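Local coordinates for protein adhesin competence repressor (Streptococcus pyogenes serotype M3, PDB 5JLU) that senses zinc and acts as a DNA-binding transcriptional regulator of the MarR family, at residues Q81-G86 / T101-P106. Numbering follows the deposited sequence.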
# COMPACT_ATOMS: atom_id res chain seq x y z
N GLN A 81 19.32 12.17 6.09
CA GLN A 81 19.32 11.32 7.30
C GLN A 81 20.55 10.45 7.46
O GLN A 81 20.53 9.49 8.24
CB GLN A 81 18.06 10.47 7.32
CG GLN A 81 16.79 11.36 7.26
CD GLN A 81 15.51 10.49 7.20
OE1 GLN A 81 15.08 9.94 8.20
NE2 GLN A 81 14.92 10.36 6.02
N ASP A 82 21.62 10.77 6.72
CA ASP A 82 22.87 10.05 6.83
C ASP A 82 22.72 8.56 6.49
O ASP A 82 23.40 7.70 7.08
CB ASP A 82 23.43 10.23 8.24
CG ASP A 82 23.77 11.68 8.57
OD1 ASP A 82 24.41 12.38 7.74
OD2 ASP A 82 23.38 12.14 9.66
N MET A 83 21.86 8.26 5.53
CA MET A 83 21.57 6.86 5.17
C MET A 83 22.34 6.41 3.93
O MET A 83 22.64 5.25 3.78
CB MET A 83 20.04 6.74 4.98
CG MET A 83 19.43 5.57 5.68
SD MET A 83 19.62 5.63 7.45
CE MET A 83 17.94 5.98 7.86
N LEU A 84 22.65 7.34 3.04
CA LEU A 84 23.31 7.07 1.74
C LEU A 84 24.38 8.07 1.52
O LEU A 84 24.26 9.18 1.98
CB LEU A 84 22.35 7.30 0.51
CG LEU A 84 21.22 6.32 0.26
CD1 LEU A 84 20.39 6.55 -0.96
CD2 LEU A 84 21.78 4.92 0.26
N ALA A 85 25.37 7.69 0.73
CA ALA A 85 26.38 8.60 0.26
C ALA A 85 26.57 8.32 -1.22
O ALA A 85 26.48 7.18 -1.68
CB ALA A 85 27.68 8.38 1.01
N GLY A 86 26.72 9.41 -1.96
CA GLY A 86 26.88 9.40 -3.38
C GLY A 86 28.37 9.58 -3.69
O GLY A 86 29.07 10.31 -2.99
N THR A 101 25.43 3.99 3.92
CA THR A 101 26.37 4.30 4.96
C THR A 101 26.21 3.20 6.01
O THR A 101 25.22 2.47 6.00
CB THR A 101 26.04 5.59 5.62
OG1 THR A 101 24.74 5.48 6.25
CG2 THR A 101 26.09 6.76 4.59
N GLU A 102 27.16 3.12 6.93
CA GLU A 102 27.16 2.12 8.01
C GLU A 102 25.90 2.11 8.79
O GLU A 102 25.37 1.05 9.12
CB GLU A 102 28.34 2.34 9.01
CG GLU A 102 28.96 1.02 9.45
CD GLU A 102 29.34 0.12 8.27
OE1 GLU A 102 29.86 0.65 7.24
OE2 GLU A 102 29.09 -1.10 8.35
N LEU A 103 25.44 3.31 9.12
CA LEU A 103 24.18 3.51 9.85
C LEU A 103 22.90 2.90 9.15
O LEU A 103 21.88 2.60 9.81
CB LEU A 103 23.99 5.02 10.03
CG LEU A 103 22.73 5.55 10.69
CD1 LEU A 103 22.81 5.23 12.18
CD2 LEU A 103 22.55 7.05 10.46
N ALA A 104 22.94 2.79 7.82
CA ALA A 104 21.75 2.29 7.04
C ALA A 104 21.67 0.79 7.04
O ALA A 104 20.60 0.23 6.90
CB ALA A 104 21.84 2.76 5.62
N LYS A 105 22.82 0.14 7.18
CA LYS A 105 22.92 -1.31 6.97
C LYS A 105 22.05 -2.16 7.87
O LYS A 105 21.36 -3.02 7.36
CB LYS A 105 24.38 -1.78 7.02
CG LYS A 105 25.12 -1.38 5.75
CD LYS A 105 26.63 -1.62 5.79
CE LYS A 105 27.32 -0.77 4.72
NZ LYS A 105 28.38 -1.50 3.98
N PRO A 106 22.03 -1.89 9.19
CA PRO A 106 21.05 -2.58 10.04
C PRO A 106 19.62 -2.28 9.68
O PRO A 106 18.79 -3.13 9.85
CB PRO A 106 21.32 -2.03 11.46
CG PRO A 106 22.44 -1.01 11.32
CD PRO A 106 23.10 -1.27 10.00
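Thr101 turns OG1 into the position between its own backbone N and carbonyl carbon (chi1 63°), and from there the hydroxyl donates a hydrogen bond to Asp82 O, with OG1 at 2.7 Å; the same rotation leaves CG2 lying against the backbone of Leu84, 3.8 Å from Leu84 C. Leu103 holds CG anti to the backbone N (chi1 177°), and its branched end makes van der Waals contact beside Asp82, CD2 lying 3.5 Å from Asp82 O; leucine supplies the apolar reach. Thr101 N donates to the next carbonyl, Met83 O, at 3.1 Å in an almost straight bond (175°), although the donor stands above the carbonyl plane. Almost any residue could make that amide bond; threonine adds the hydroxyl and a methyl over the Leu84-Ala85 backbone.

Asp82 takes positive phi as the C-prime residue of the Schellman motif that ends helix 68-80, and its carbonyl, just past the helix end, accepts from Thr101. Asp82 is exposed, which suits a charged side chain. Ala104 is small enough for Met83 O to come within 3.2 Å of its CB, which also meets Met83 CG at 3.7 Å. The flexible thioether of Met83, bent at chi2 and chi3, passes Ala104 and packs among Leu47, Leu78 and Leu39.

The contact joins both ends of the beta wing of this winged helix-turn-helix domain. Two successive carbonyls at the helix exit each receive a donor from Thr101 while Ala104 and Met83 pack beside them, consistent with a fixed geometry between the wing base and the start of helix 105-127, which carries the zinc ligands His111 and His115.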